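Local coordinates for Lactamase_B domain-containing protein (Pontibacter korlensis, PDB 6XFR), which probably hydrolyses beta-lactam antibiotics to substituted beta-amino acids, as a zinc-dependent class B1 metallo-beta-lactamase, at residues H20-H34 against D48-L60. Residues are numbered along the deposited sequence; the frame is centred on the assembly and turned at random.
Sequences HTSYKTYHGTVVPSH and DTGWGKEPTEELL
Trp51 N donates a hydrogen bond to Ser22 OG, the two atoms 2.8 Å apart and the bond nearly straight at 167°. Trp51 O is held as well, by Lys24 NZ at 2.8 Å, with the ammonium group lying in the carbonyl plane, so strand 20-25 grips both backbone polar groups of this residue. Since Trp51 is the centre of an inverse gamma turn, the two bonds probably help to hold the bend from which helix 53-67 starts, with Gly52 as N-cap.

The same lysine does a second job. Its chain, bent at chi2, runs across one indole face: Lys24 CG sits 3.7 Å from the centroid of the Trp51 six-membered ring in a CH-pi contact, and Lys24 NZ makes a cation-pi contact over the five-membered ring. With Trp51 CG anti to its backbone N (chi1 -162°), the indole extends along the hairpin; Val31 CG1 meets Trp51 CH2 at 3.6 Å, and Ser33 lies toward the face opposite the lysine. Ser33 OG is hydrogen-bonded to Lys83, which also forms a salt bridge with Asp48. Ser33 adjoins the zinc ligand His202 and Trp51 adjoins Asp82, so the packing borders the metal site.

Farther along, Leu59 CD2 stands almost directly above the centre of the His20 ring, 3.5 Å from its centroid, while His20 NE2 makes weak hydrogen bonds to Asp48 O and to Ile47 O.

The contact thus packs the turn and first part of helix 53-67 against the hairpin of strands 17-25 and 30-40, neighbours in one of the two mixed sheets of the metallo-beta-lactamase alpha-beta/beta-alpha sandwich; helix 87-91 touches Thr49 and Thr56, and strand 8-14, next to 17-25, reaches Ser22 through Leu8.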
loop_
_atom_site.group_PDB
_atom_site.type_symbol
_atom_site.label_atom_id
_atom_site.label_comp_id
_atom_site.label_asym_id
_atom_site.label_seq_id
_atom_site.Cartn_x
_atom_site.Cartn_y
_atom_site.Cartn_z
ATOM N N HIS B 20 9.855 5.941 1.063
ATOM C CA HIS B 20 11.118 5.626 0.423
ATOM C C HIS B 20 11.504 4.208 0.807
ATOM O O HIS B 20 11.247 3.772 1.942
ATOM C CB HIS B 20 12.224 6.638 0.790
ATOM C CG HIS B 20 12.563 6.732 2.256
ATOM N ND1 HIS B 20 13.466 5.887 2.872
ATOM C CD2 HIS B 20 12.169 7.619 3.208
ATOM C CE1 HIS B 20 13.574 6.220 4.148
ATOM N NE2 HIS B 20 12.802 7.267 4.381
ATOM N N THR B 21 12.061 3.469 -0.163
ATOM C CA THR B 21 12.423 2.069 0.046
ATOM C C THR B 21 13.859 1.888 -0.404
ATOM O O THR B 21 14.200 2.175 -1.555
ATOM C CB THR B 21 11.492 1.072 -0.675
ATOM O OG1 THR B 21 10.164 1.188 -0.156
ATOM C CG2 THR B 21 11.953 -0.363 -0.419
ATOM N N SER B 22 14.694 1.443 0.526
ATOM C CA SER B 22 16.084 1.084 0.289
ATOM C C SER B 22 16.164 -0.421 0.072
ATOM O O SER B 22 15.379 -1.192 0.632
ATOM C CB SER B 22 16.955 1.479 1.497
ATOM O OG SER B 22 17.294 2.856 1.543
ATOM N N TYR B 23 17.130 -0.847 -0.720
ATOM C CA TYR B 23 17.261 -2.273 -0.955
ATOM C C TYR B 23 18.648 -2.731 -0.544
ATOM O O TYR B 23 19.615 -1.964 -0.571
ATOM C CB TYR B 23 16.959 -2.650 -2.430
ATOM C CG TYR B 23 15.538 -2.310 -2.847
ATOM C CD1 TYR B 23 15.279 -1.211 -3.658
ATOM C CD2 TYR B 23 14.456 -3.051 -2.389
ATOM C CE1 TYR B 23 13.984 -0.865 -4.022
ATOM C CE2 TYR B 23 13.154 -2.713 -2.741
ATOM C CZ TYR B 23 12.921 -1.618 -3.563
ATOM O OH TYR B 23 11.631 -1.284 -3.940
ATOM N N LYS B 24 18.709 -3.996 -0.152
ATOM C CA LYS B 24 19.938 -4.719 0.108
ATOM C C LYS B 24 19.627 -6.179 -0.131
ATOM O O LYS B 24 18.617 -6.680 0.365
ATOM C CB LYS B 24 20.406 -4.535 1.544
ATOM C CG LYS B 24 20.963 -3.194 1.820
ATOM C CD LYS B 24 22.112 -3.290 2.778
ATOM C CE LYS B 24 22.615 -1.900 3.036
ATOM N NZ LYS B 24 22.060 -0.958 2.013
ATOM N N THR B 25 20.519 -6.879 -0.810
ATOM C CA THR B 25 20.336 -8.311 -0.987
ATOM C C THR B 25 21.079 -9.025 0.133
ATOM O O THR B 25 22.259 -8.745 0.385
ATOM C CB THR B 25 20.803 -8.767 -2.381
ATOM O OG1 THR B 25 20.429 -10.137 -2.590
ATOM C CG2 THR B 25 22.310 -8.615 -2.563
ATOM N N TYR B 26 20.371 -9.919 0.822
ATOM C CA TYR B 26 20.866 -10.603 2.013
ATOM C C TYR B 26 20.801 -12.100 1.760
ATOM O O TYR B 26 19.713 -12.687 1.770
ATOM C CB TYR B 26 20.036 -10.264 3.248
ATOM C CG TYR B 26 20.583 -9.170 4.117
ATOM C CD1 TYR B 26 20.969 -7.952 3.576
ATOM C CD2 TYR B 26 20.684 -9.348 5.484
ATOM C CE1 TYR B 26 21.455 -6.950 4.371
ATOM C CE2 TYR B 26 21.165 -8.353 6.289
ATOM C CZ TYR B 26 21.553 -7.155 5.730
ATOM O OH TYR B 26 22.047 -6.155 6.537
ATOM N N HIS B 27 21.961 -12.719 1.528
ATOM C CA HIS B 27 21.998 -14.160 1.347
ATOM C C HIS B 27 21.225 -14.461 0.076
ATOM O O HIS B 27 21.658 -14.164 -1.036
ATOM C CB HIS B 27 21.415 -14.878 2.565
ATOM C CG HIS B 27 21.693 -14.187 3.866
ATOM N ND1 HIS B 27 22.895 -13.571 4.138
ATOM C CD2 HIS B 27 20.904 -13.960 4.945
ATOM C CE1 HIS B 27 22.846 -13.019 5.337
ATOM N NE2 HIS B 27 21.647 -13.238 5.849
ATOM N N GLY B 28 20.029 -15.059 0.251
ATOM C CA GLY B 28 19.067 -15.184 -0.817
ATOM C C GLY B 28 17.957 -14.169 -0.630
ATOM O O GLY B 28 17.414 -14.015 0.470
ATOM N N THR B 29 17.653 -13.443 -1.709
ATOM C CA THR B 29 16.546 -12.488 -1.769
ATOM C C THR B 29 16.909 -11.073 -1.329
ATOM O O THR B 29 17.764 -10.858 -0.460
ATOM C CB THR B 29 15.345 -12.975 -0.940
ATOM O OG1 THR B 29 15.177 -14.384 -1.138
ATOM C CG2 THR B 29 14.066 -12.246 -1.388
ATOM N N VAL B 30 16.205 -10.116 -1.919
ATOM C CA VAL B 30 16.348 -8.691 -1.662
ATOM C C VAL B 30 15.408 -8.260 -0.539
ATOM O O VAL B 30 14.227 -8.632 -0.495
ATOM C CB VAL B 30 16.104 -7.890 -2.956
ATOM C CG1 VAL B 30 16.205 -6.400 -2.697
ATOM C CG2 VAL B 30 17.106 -8.309 -4.015
ATOM N N VAL B 31 15.940 -7.463 0.371
ATOM C CA VAL B 31 15.229 -6.999 1.556
ATOM C C VAL B 31 14.998 -5.500 1.412
ATOM O O VAL B 31 15.965 -4.733 1.271
ATOM C CB VAL B 31 16.019 -7.315 2.837
ATOM C CG1 VAL B 31 15.425 -6.584 4.006
ATOM C CG2 VAL B 31 16.012 -8.803 3.095
ATOM N N PRO B 32 13.757 -5.034 1.429
ATOM C CA PRO B 32 13.498 -3.593 1.459
ATOM C C PRO B 32 13.534 -3.016 2.873
ATOM O O PRO B 32 13.346 -3.712 3.874
ATOM C CB PRO B 32 12.089 -3.486 0.855
ATOM C CG PRO B 32 11.417 -4.765 1.305
ATOM C CD PRO B 32 12.517 -5.826 1.351
ATOM N N SER B 33 13.782 -1.707 2.930
ATOM C CA SER B 33 13.638 -0.918 4.143
ATOM C C SER B 33 12.832 0.331 3.813
ATOM O O SER B 33 13.168 1.062 2.870
ATOM C CB SER B 33 14.999 -0.549 4.740
ATOM O OG SER B 33 14.877 -0.449 6.155
ATOM N N HIS B 34 11.741 0.535 4.540
ATOM C CA HIS B 34 10.828 1.631 4.258
ATOM C C HIS B 34 11.032 2.762 5.259
ATOM O O HIS B 34 11.251 2.524 6.454
ATOM C CB HIS B 34 9.374 1.150 4.286
ATOM C CG HIS B 34 9.103 0.031 3.339
ATOM N ND1 HIS B 34 9.431 0.100 2.001
ATOM C CD2 HIS B 34 8.545 -1.187 3.526
ATOM C CE1 HIS B 34 9.087 -1.031 1.404
ATOM N NE2 HIS B 34 8.545 -1.827 2.306
ATOM N N ASP B 48 13.200 8.193 9.087
ATOM C CA ASP B 48 14.219 7.227 8.692
ATOM C C ASP B 48 15.116 7.754 7.580
ATOM O O ASP B 48 14.668 8.490 6.691
ATOM C CB ASP B 48 13.608 5.907 8.236
ATOM C CG ASP B 48 13.214 5.037 9.392
ATOM O OD1 ASP B 48 12.649 3.951 9.138
ATOM O OD2 ASP B 48 13.458 5.453 10.556
ATOM N N THR B 49 16.392 7.389 7.650
ATOM C CA THR B 49 17.333 7.614 6.576
ATOM C C THR B 49 17.246 6.435 5.620
ATOM O O THR B 49 16.593 5.432 5.898
ATOM C CB THR B 49 18.746 7.752 7.147
ATOM O OG1 THR B 49 19.072 6.543 7.859
ATOM C CG2 THR B 49 18.842 8.944 8.094
ATOM N N GLY B 50 17.948 6.517 4.508
ATOM C CA GLY B 50 18.125 5.340 3.694
ATOM C C GLY B 50 18.857 4.260 4.470
ATOM O O GLY B 50 19.352 4.435 5.578
ATOM N N TRP B 51 18.923 3.100 3.852
ATOM C CA TRP B 51 19.633 1.977 4.434
ATOM C C TRP B 51 21.118 2.163 4.127
ATOM O O TRP B 51 21.734 1.432 3.353
ATOM C CB TRP B 51 19.070 0.692 3.854
ATOM C CG TRP B 51 19.383 -0.457 4.621
ATOM C CD1 TRP B 51 20.258 -0.524 5.643
ATOM C CD2 TRP B 51 18.842 -1.765 4.450
ATOM N NE1 TRP B 51 20.304 -1.801 6.134
ATOM C CE2 TRP B 51 19.437 -2.585 5.421
ATOM C CE3 TRP B 51 17.905 -2.318 3.576
ATOM C CZ2 TRP B 51 19.139 -3.935 5.540
ATOM C CZ3 TRP B 51 17.609 -3.660 3.689
ATOM C CH2 TRP B 51 18.224 -4.453 4.662
ATOM N N GLY B 52 21.678 3.214 4.702
ATOM C CA GLY B 52 23.073 3.553 4.514
ATOM C C GLY B 52 23.237 4.817 3.685
ATOM O O GLY B 52 22.278 5.417 3.197
ATOM N N LYS B 53 24.503 5.164 3.487
ATOM C CA LYS B 53 24.897 6.416 2.836
ATOM C C LYS B 53 24.369 6.508 1.410
ATOM O O LYS B 53 23.786 7.529 1.013
ATOM C CB LYS B 53 26.424 6.539 2.852
ATOM C CG LYS B 53 27.032 7.741 2.116
ATOM C CD LYS B 53 28.598 7.702 2.169
ATOM C CE LYS B 53 29.100 6.234 2.274
ATOM N NZ LYS B 53 30.579 5.984 2.152
ATOM N N GLU B 54 24.622 5.474 0.598
ATOM C CA GLU B 54 24.296 5.573 -0.820
ATOM C C GLU B 54 22.787 5.683 -1.078
ATOM O O GLU B 54 22.368 6.520 -1.887
ATOM C CB GLU B 54 24.881 4.391 -1.579
ATOM C CG GLU B 54 24.681 4.539 -3.064
ATOM C CD GLU B 54 25.459 5.719 -3.614
ATOM O OE1 GLU B 54 26.712 5.669 -3.580
ATOM O OE2 GLU B 54 24.814 6.703 -4.050
ATOM N N PRO B 55 21.938 4.874 -0.430
ATOM C CA PRO B 55 20.499 5.131 -0.524
ATOM C C PRO B 55 20.109 6.503 -0.005
ATOM O O PRO B 55 19.148 7.105 -0.504
ATOM C CB PRO B 55 19.892 4.024 0.351
ATOM C CG PRO B 55 20.901 2.988 0.407
ATOM C CD PRO B 55 22.212 3.672 0.371
ATOM N N THR B 56 20.824 7.020 0.996
ATOM C CA THR B 56 20.420 8.298 1.564
ATOM C C THR B 56 20.798 9.464 0.650
ATOM O O THR B 56 20.046 10.450 0.570
ATOM C CB THR B 56 21.003 8.442 2.977
ATOM O OG1 THR B 56 20.551 7.340 3.782
ATOM C CG2 THR B 56 20.541 9.732 3.625
ATOM N N GLU B 57 21.912 9.349 -0.091
ATOM C CA GLU B 57 22.250 10.398 -1.051
ATOM C C GLU B 57 21.229 10.465 -2.186
ATOM O O GLU B 57 20.810 11.560 -2.586
ATOM C CB GLU B 57 23.634 10.138 -1.642
ATOM C CG GLU B 57 24.726 9.834 -0.636
ATOM C CD GLU B 57 25.402 11.078 -0.122
ATOM O OE1 GLU B 57 26.647 11.186 -0.267
ATOM O OE2 GLU B 57 24.682 11.944 0.427
ATOM N N GLU B 58 20.808 9.296 -2.698
ATOM C CA GLU B 58 19.711 9.209 -3.668
ATOM C C GLU B 58 18.437 9.836 -3.119
ATOM O O GLU B 58 17.766 10.614 -3.807
ATOM C CB GLU B 58 19.478 7.752 -4.077
ATOM C CG GLU B 58 20.547 7.198 -5.012
ATOM C CD GLU B 58 20.393 5.700 -5.331
ATOM O OE1 GLU B 58 21.128 5.196 -6.210
ATOM O OE2 GLU B 58 19.544 5.025 -4.711
ATOM N N LEU B 59 18.071 9.477 -1.891
ATOM C CA LEU B 59 16.888 10.051 -1.269
ATOM C C LEU B 59 16.978 11.574 -1.231
ATOM O O LEU B 59 16.042 12.276 -1.617
ATOM C CB LEU B 59 16.704 9.455 0.131
ATOM C CG LEU B 59 15.569 9.900 1.068
ATOM C CD1 LEU B 59 14.268 10.008 0.329
ATOM C CD2 LEU B 59 15.437 8.905 2.188
ATOM N N LEU B 60 18.102 12.116 -0.785
ATOM C CA LEU B 60 18.227 13.568 -0.802
ATOM C C LEU B 60 18.083 14.105 -2.224
ATOM O O LEU B 60 17.270 15.000 -2.479
ATOM C CB LEU B 60 19.548 13.996 -0.157
ATOM C CG LEU B 60 19.570 13.673 1.352
ATOM C CD1 LEU B 60 20.947 13.854 1.974
ATOM C CD2 LEU B 60 18.519 14.432 2.124
#